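Lactococcus lactis MG1363 DpsA (PDB 1ZS3) probably protects DNA from oxidative stress as a Dps protein of the ferritin family, binding DNA with the help of an N-terminal helix. Local coordinates at residues N37-A48 with L114-Q125. Residues are numbered along the deposited sequence; the frame is centred on the assembly and turned at random.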
ATOM      1  N   ASN A  37      19.736 -29.243  11.615  1.00 41.03           N
ATOM      2  CA  ASN A  37      18.709 -29.052  12.618  1.00 41.73           C
ATOM      3  C   ASN A  37      17.569 -28.156  12.119  1.00 42.23           C
ATOM      4  O   ASN A  37      16.402 -28.455  12.353  1.00 42.25           O
ATOM      5  CB  ASN A  37      19.302 -28.502  13.927  1.00 42.11           C
ATOM      6  CG  ASN A  37      20.086 -29.565  14.715  1.00 42.45           C
ATOM      7  OD1 ASN A  37      20.119 -30.725  14.326  1.00 42.76           O
ATOM      8  ND2 ASN A  37      20.745 -29.153  15.801  1.00 43.09           N
ATOM      9  N   LEU A  38      17.893 -27.068  11.420  1.00 41.96           N
ATOM     10  CA  LEU A  38      16.901 -26.142  10.905  1.00 41.45           C
ATOM     11  C   LEU A  38      15.919 -26.884  10.029  1.00 42.18           C
ATOM     12  O   LEU A  38      14.720 -26.706  10.175  1.00 42.33           O
ATOM     13  CB  LEU A  38      17.538 -24.998  10.128  1.00 40.31           C
ATOM     14  CG  LEU A  38      18.192 -23.941  11.007  1.00 38.98           C
ATOM     15  CD1 LEU A  38      18.919 -23.000  10.102  1.00 38.86           C
ATOM     16  CD2 LEU A  38      17.169 -23.221  11.900  1.00 38.61           C
ATOM     17  N   PHE A  39      16.431 -27.702   9.116  1.00 42.75           N
ATOM     18  CA  PHE A  39      15.576 -28.342   8.137  1.00 43.19           C
ATOM     19  C   PHE A  39      14.772 -29.463   8.712  1.00 43.66           C
ATOM     20  O   PHE A  39      13.646 -29.697   8.253  1.00 44.15           O
ATOM     21  CB  PHE A  39      16.355 -28.813   6.929  1.00 43.20           C
ATOM     22  CG  PHE A  39      15.646 -28.544   5.667  1.00 43.57           C
ATOM     23  CD1 PHE A  39      15.981 -27.468   4.877  1.00 43.55           C
ATOM     24  CD2 PHE A  39      14.581 -29.315   5.311  1.00 45.38           C
ATOM     25  CE1 PHE A  39      15.303 -27.217   3.723  1.00 44.30           C
ATOM     26  CE2 PHE A  39      13.878 -29.059   4.154  1.00 45.85           C
ATOM     27  CZ  PHE A  39      14.247 -28.011   3.357  1.00 45.06           C
ATOM     28  N   ILE A  40      15.286 -30.157   9.727  1.00 43.46           N
ATOM     29  CA  ILE A  40      14.530 -31.278  10.254  1.00 43.57           C
ATOM     30  C   ILE A  40      13.452 -30.717  11.148  1.00 42.39           C
ATOM     31  O   ILE A  40      12.351 -31.224  11.117  1.00 43.02           O
ATOM     32  CB  ILE A  40      15.483 -32.360  10.938  1.00 43.90           C
ATOM     33  CG1 ILE A  40      15.583 -33.586  10.045  1.00 43.90           C
ATOM     34  CG2 ILE A  40      14.980 -32.806  12.275  1.00 44.92           C
ATOM     35  CD1 ILE A  40      16.137 -33.289   8.691  1.00 44.31           C
ATOM     36  N   GLU A  41      13.755 -29.685  11.931  1.00 40.82           N
ATOM     37  CA  GLU A  41      12.716 -28.921  12.627  1.00 39.52           C
ATOM     38  C   GLU A  41      11.650 -28.436  11.656  1.00 38.26           C
ATOM     39  O   GLU A  41      10.500 -28.590  11.936  1.00 37.37           O
ATOM     40  CB  GLU A  41      13.300 -27.720  13.338  1.00 38.96           C
ATOM     41  CG  GLU A  41      12.454 -27.323  14.514  1.00 38.71           C
ATOM     42  CD  GLU A  41      12.707 -28.156  15.739  1.00 39.64           C
ATOM     43  OE1 GLU A  41      11.795 -28.915  16.129  1.00 38.02           O
ATOM     44  OE2 GLU A  41      13.819 -28.044  16.299  1.00 42.91           O
ATOM     45  N   ASN A  42      12.020 -27.871  10.524  1.00 37.80           N
ATOM     46  CA  ASN A  42      11.063 -27.480   9.509  1.00 38.97           C
ATOM     47  C   ASN A  42      10.007 -28.543   9.238  1.00 40.25           C
ATOM     48  O   ASN A  42       8.808 -28.252   9.140  1.00 40.63           O
ATOM     49  CB  ASN A  42      11.790 -27.091   8.209  1.00 38.91           C
ATOM     50  CG  ASN A  42      10.847 -26.729   7.097  1.00 38.80           C
ATOM     51  OD1 ASN A  42      10.998 -27.186   5.976  1.00 40.98           O
ATOM     52  ND2 ASN A  42       9.884 -25.886   7.403  1.00 41.18           N
ATOM     53  N   ILE A  43      10.455 -29.775   9.102  1.00 41.38           N
ATOM     54  CA  ILE A  43       9.567 -30.895   8.775  1.00 41.32           C
ATOM     55  C   ILE A  43       8.709 -31.219   9.988  1.00 41.16           C
ATOM     56  O   ILE A  43       7.518 -31.477   9.895  1.00 40.49           O
ATOM     57  CB  ILE A  43      10.381 -32.138   8.327  1.00 41.47           C
ATOM     58  CG1 ILE A  43      11.472 -31.716   7.327  1.00 42.33           C
ATOM     59  CG2 ILE A  43       9.439 -33.225   7.819  1.00 41.65           C
ATOM     60  CD1 ILE A  43      11.398 -32.363   5.965  1.00 43.31           C
ATOM     61  N   ARG A  44       9.319 -31.169  11.143  1.00 41.19           N
ATOM     62  CA  ARG A  44       8.635 -31.439  12.388  1.00 42.26           C
ATOM     63  C   ARG A  44       7.551 -30.428  12.661  1.00 42.04           C
ATOM     64  O   ARG A  44       6.507 -30.780  13.204  1.00 43.09           O
ATOM     65  CB  ARG A  44       9.661 -31.455  13.539  1.00 42.85           C
ATOM     66  CG  ARG A  44      10.269 -32.830  13.856  1.00 43.05           C
ATOM     67  CD  ARG A  44       9.567 -33.525  15.003  1.00 44.84           C
ATOM     68  NE  ARG A  44       9.900 -32.876  16.278  1.00 44.08           N
ATOM     69  CZ  ARG A  44       9.061 -32.714  17.303  1.00 42.36           C
ATOM     70  NH1 ARG A  44       7.791 -33.138  17.270  1.00 40.45           N
ATOM     71  NH2 ARG A  44       9.524 -32.099  18.378  1.00 42.40           N
ATOM     72  N   LEU A  45       7.801 -29.171  12.281  1.00 42.06           N
ATOM     73  CA  LEU A  45       6.902 -28.042  12.492  1.00 40.93           C
ATOM     74  C   LEU A  45       5.916 -28.026  11.391  1.00 40.47           C
ATOM     75  O   LEU A  45       4.792 -27.628  11.608  1.00 41.08           O
ATOM     76  CB  LEU A  45       7.664 -26.708  12.489  1.00 40.28           C
ATOM     77  CG  LEU A  45       8.489 -26.452  13.764  1.00 39.18           C
ATOM     78  CD1 LEU A  45       9.567 -25.445  13.547  1.00 38.13           C
ATOM     79  CD2 LEU A  45       7.579 -26.028  14.939  1.00 38.32           C
ATOM     80  N   THR A  46       6.318 -28.431  10.180  1.00 39.84           N
ATOM     81  CA  THR A  46       5.382 -28.728   9.123  1.00 40.04           C
ATOM     82  C   THR A  46       4.391 -29.828   9.509  1.00 42.30           C
ATOM     83  O   THR A  46       3.186 -29.711   9.238  1.00 43.75           O
ATOM     84  CB  THR A  46       6.122 -29.166   7.885  1.00 38.89           C
ATOM     85  OG1 THR A  46       6.910 -28.078   7.381  1.00 37.00           O
ATOM     86  CG2 THR A  46       5.165 -29.466   6.758  1.00 38.70           C
ATOM     87  N   GLN A  47       4.864 -30.911  10.129  1.00 43.82           N
ATOM     88  CA  GLN A  47       3.953 -31.957  10.605  1.00 44.04           C
ATOM     89  C   GLN A  47       2.981 -31.404  11.646  1.00 43.75           C
ATOM     90  O   GLN A  47       1.769 -31.591  11.515  1.00 43.02           O
ATOM     91  CB  GLN A  47       4.752 -33.124  11.208  1.00 45.04           C
ATOM     92  CG  GLN A  47       3.901 -34.103  12.069  1.00 45.59           C
ATOM     93  CD  GLN A  47       4.695 -35.285  12.581  1.00 46.49           C
ATOM     94  OE1 GLN A  47       5.396 -35.167  13.592  1.00 47.78           O
ATOM     95  NE2 GLN A  47       4.590 -36.418  11.889  1.00 45.29           N
ATOM     96  N   ALA A  48       3.504 -30.753  12.672  1.00 43.18           N
ATOM     97  CA  ALA A  48       2.673 -30.205  13.756  1.00 43.77           C
ATOM     98  C   ALA A  48       1.698 -29.104  13.260  1.00 44.10           C
ATOM     99  O   ALA A  48       0.590 -28.953  13.763  1.00 43.28           O
ATOM    100  CB  ALA A  48       3.578 -29.692  14.906  1.00 42.97           C
ATOM    101  N   LEU A 114       2.982 -31.564  21.734  1.00 52.16           N
ATOM    102  CA  LEU A 114       3.760 -31.083  20.588  1.00 51.64           C
ATOM    103  C   LEU A 114       4.574 -29.872  20.988  1.00 51.20           C
ATOM    104  O   LEU A 114       5.744 -29.780  20.677  1.00 51.72           O
ATOM    105  CB  LEU A 114       2.820 -30.729  19.445  1.00 51.31           C
ATOM    106  CG  LEU A 114       2.166 -31.956  18.795  1.00 51.95           C
ATOM    107  CD1 LEU A 114       0.852 -31.547  18.217  1.00 52.83           C
ATOM    108  CD2 LEU A 114       3.074 -32.506  17.705  1.00 51.95           C
ATOM    109  N   LEU A 115       3.949 -28.942  21.706  1.00 50.81           N
ATOM    110  CA  LEU A 115       4.621 -27.694  22.080  1.00 50.40           C
ATOM    111  C   LEU A 115       5.797 -27.982  22.940  1.00 50.55           C
ATOM    112  O   LEU A 115       6.878 -27.437  22.720  1.00 50.60           O
ATOM    113  CB  LEU A 115       3.673 -26.751  22.796  1.00 50.16           C
ATOM    114  CG  LEU A 115       3.135 -25.682  21.837  1.00 50.92           C
ATOM    115  CD1 LEU A 115       2.380 -26.267  20.666  1.00 51.50           C
ATOM    116  CD2 LEU A 115       2.270 -24.719  22.569  1.00 52.69           C
ATOM    117  N   GLU A 116       5.596 -28.868  23.902  1.00 50.74           N
ATOM    118  CA  GLU A 116       6.649 -29.259  24.832  1.00 50.93           C
ATOM    119  C   GLU A 116       7.865 -29.910  24.136  1.00 49.45           C
ATOM    120  O   GLU A 116       9.004 -29.688  24.531  1.00 49.69           O
ATOM    121  CB  GLU A 116       6.051 -30.183  25.873  1.00 52.22           C
ATOM    122  CG  GLU A 116       6.755 -30.109  27.216  1.00 55.19           C
ATOM    123  CD  GLU A 116       5.887 -30.628  28.338  1.00 58.38           C
ATOM    124  OE1 GLU A 116       5.247 -29.795  29.052  1.00 60.07           O
ATOM    125  OE2 GLU A 116       5.822 -31.878  28.455  1.00 60.78           O
ATOM    126  N   SER A 117       7.620 -30.665  23.080  1.00 47.49           N
ATOM    127  CA  SER A 117       8.678 -31.257  22.300  1.00 46.57           C
ATOM    128  C   SER A 117       9.471 -30.219  21.538  1.00 46.01           C
ATOM    129  O   SER A 117      10.674 -30.420  21.309  1.00 47.18           O
ATOM    130  CB  SER A 117       8.098 -32.269  21.346  1.00 46.70           C
ATOM    131  OG  SER A 117       7.694 -31.662  20.141  1.00 46.73           O
ATOM    132  N   PHE A 118       8.826 -29.107  21.167  1.00 44.11           N
ATOM    133  CA  PHE A 118       9.519 -28.050  20.456  1.00 41.19           C
ATOM    134  C   PHE A 118      10.315 -27.190  21.384  1.00 40.23           C
ATOM    135  O   PHE A 118      11.296 -26.632  20.939  1.00 38.14           O
ATOM    136  CB  PHE A 118       8.543 -27.219  19.643  1.00 40.21           C
ATOM    137  CG  PHE A 118       8.055 -27.919  18.421  1.00 37.81           C
ATOM    138  CD1 PHE A 118       8.931 -28.392  17.485  1.00 36.69           C
ATOM    139  CD2 PHE A 118       6.719 -28.140  18.232  1.00 36.89           C
ATOM    140  CE1 PHE A 118       8.471 -29.042  16.351  1.00 36.95           C
ATOM    141  CE2 PHE A 118       6.254 -28.793  17.115  1.00 37.09           C
ATOM    142  CZ  PHE A 118       7.130 -29.254  16.179  1.00 36.78           C
ATOM    143  N   ILE A 119       9.944 -27.138  22.657  1.00 40.49           N
ATOM    144  CA  ILE A 119      10.703 -26.292  23.598  1.00 41.57           C
ATOM    145  C   ILE A 119      12.037 -26.945  23.782  1.00 42.75           C
ATOM    146  O   ILE A 119      13.059 -26.274  23.780  1.00 42.78           O
ATOM    147  CB  ILE A 119      10.006 -26.141  24.970  1.00 41.43           C
ATOM    148  CG1 ILE A 119       8.755 -25.275  24.812  1.00 41.58           C
ATOM    149  CG2 ILE A 119      10.944 -25.515  25.993  1.00 42.02           C
ATOM    150  CD1 ILE A 119       7.793 -25.403  25.924  1.00 41.15           C
ATOM    151  N   VAL A 120      11.993 -28.264  23.921  1.00 43.92           N
ATOM    152  CA  VAL A 120      13.185 -29.126  24.100  1.00 44.08           C
ATOM    153  C   VAL A 120      14.037 -29.131  22.839  1.00 43.09           C
ATOM    154  O   VAL A 120      15.201 -28.778  22.891  1.00 42.97           O
ATOM    155  CB  VAL A 120      12.765 -30.605  24.504  1.00 44.92           C
ATOM    156  CG1 VAL A 120      13.909 -31.575  24.373  1.00 44.17           C
ATOM    157  CG2 VAL A 120      12.214 -30.606  25.945  1.00 45.32           C
ATOM    158  N   ASP A 121      13.459 -29.516  21.705  1.00 42.42           N
ATOM    159  CA  ASP A 121      14.074 -29.306  20.404  1.00 42.77           C
ATOM    160  C   ASP A 121      14.884 -27.988  20.301  1.00 43.10           C
ATOM    161  O   ASP A 121      16.045 -28.015  19.896  1.00 43.40           O
ATOM    162  CB  ASP A 121      12.979 -29.303  19.330  1.00 43.07           C
ATOM    163  CG  ASP A 121      12.796 -30.633  18.673  1.00 43.47           C
ATOM    164  OD1 ASP A 121      12.375 -30.732  17.500  1.00 43.08           O
ATOM    165  OD2 ASP A 121      13.045 -31.668  19.275  1.00 47.69           O
ATOM    166  N   PHE A 122      14.272 -26.842  20.639  1.00 43.11           N
ATOM    167  CA  PHE A 122      14.881 -25.513  20.410  1.00 42.93           C
ATOM    168  C   PHE A 122      15.964 -25.225  21.412  1.00 43.50           C
ATOM    169  O   PHE A 122      16.901 -24.526  21.101  1.00 43.12           O
ATOM    170  CB  PHE A 122      13.824 -24.404  20.406  1.00 42.45           C
ATOM    171  CG  PHE A 122      13.206 -24.183  19.069  1.00 41.62           C
ATOM    172  CD1 PHE A 122      12.081 -24.876  18.685  1.00 41.89           C
ATOM    173  CD2 PHE A 122      13.750 -23.296  18.188  1.00 43.64           C
ATOM    174  CE1 PHE A 122      11.524 -24.698  17.445  1.00 41.41           C
ATOM    175  CE2 PHE A 122      13.182 -23.114  16.932  1.00 43.66           C
ATOM    176  CZ  PHE A 122      12.073 -23.826  16.570  1.00 42.27           C
ATOM    177  N   GLN A 123      15.838 -25.756  22.620  1.00 44.89           N
ATOM    178  CA  GLN A 123      16.852 -25.603  23.664  1.00 46.05           C
ATOM    179  C   GLN A 123      18.048 -26.349  23.157  1.00 46.57           C
ATOM    180  O   GLN A 123      19.166 -25.950  23.395  1.00 47.42           O
ATOM    181  CB  GLN A 123      16.391 -26.237  24.982  1.00 46.57           C
ATOM    182  CG  GLN A 123      16.334 -25.318  26.222  1.00 48.45           C
ATOM    183  CD  GLN A 123      15.314 -25.758  27.310  1.00 50.02           C
ATOM    184  OE1 GLN A 123      15.328 -25.217  28.433  1.00 49.81           O
ATOM    185  NE2 GLN A 123      14.434 -26.701  26.974  1.00 51.15           N
ATOM    186  N   ALA A 124      17.775 -27.430  22.414  1.00 46.99           N
ATOM    187  CA  ALA A 124      18.845 -28.295  21.874  1.00 47.12           C
ATOM    188  C   ALA A 124      19.514 -27.634  20.719  1.00 47.15           C
ATOM    189  O   ALA A 124      20.728 -27.709  20.617  1.00 48.26           O
ATOM    190  CB  ALA A 124      18.327 -29.685  21.477  1.00 46.92           C
ATOM    191  N   GLN A 125      18.781 -26.937  19.847  1.00 47.25           N
ATOM    192  CA  GLN A 125      19.426 -26.241  18.730  1.00 46.92           C
ATOM    193  C   GLN A 125      20.429 -25.195  19.251  1.00 46.87           C
ATOM    194  O   GLN A 125      21.427 -24.915  18.558  1.00 45.38           O
ATOM    195  CB  GLN A 125      18.438 -25.494  17.806  1.00 46.81           C
ATOM    196  CG  GLN A 125      17.315 -26.342  17.199  1.00 45.14           C
ATOM    197  CD  GLN A 125      16.597 -25.613  16.117  1.00 44.16           C
ATOM    198  OE1 GLN A 125      17.167 -24.751  15.477  1.00 43.81           O
ATOM    199  NE2 GLN A 125      15.329 -25.927  15.925  1.00 44.79           N
TER
HETATM  200  O   HOH W   1      21.423 -26.069  16.270  1.00 29.11           O
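Phe118 lies between Arg44 and Leu45 in the four-helix bundle of the ferritin-like Dps fold, where segments 37-48 of helix 27-51 and 114-125 of helix 111-138 run antiparallel, their axes at 171°. The guanidinium of Arg44 stacks over one face of the ring, the planes 14° apart, in an off-centre cation-pi contact. Over the opposite face comes a methyl of Leu45, its CD2 3.5 Å from the ring centroid of Phe118 in a CH-pi contact, while Ala48 CB meets the rim at CE2. Bends at chi2 and chi3 lay the Arg44 guanidinium over the ring with its edge toward Ser117. There NH2 of Arg44 donates to Ser117 OG at 2.6 Å, nearly straight and in the guanidinium plane; its weak salt bridge to Asp121 OD1 is doubtful, as that oxygen is uncertainly placed. With an alanine here, Ser117 OG would probably lose this donor and Phe118 the flat cationic cover of one face. Further along, Glu41 fits as a knob among Phe118, Asp121, Phe122 and Gln125, and Glu68 of helix 55-81 also receives the Gln125 amide. That amide donates an N-H from NE2 to Glu41 OE2, 2.6 Å away, from the anti side and tilted 17° out of the carboxylate plane.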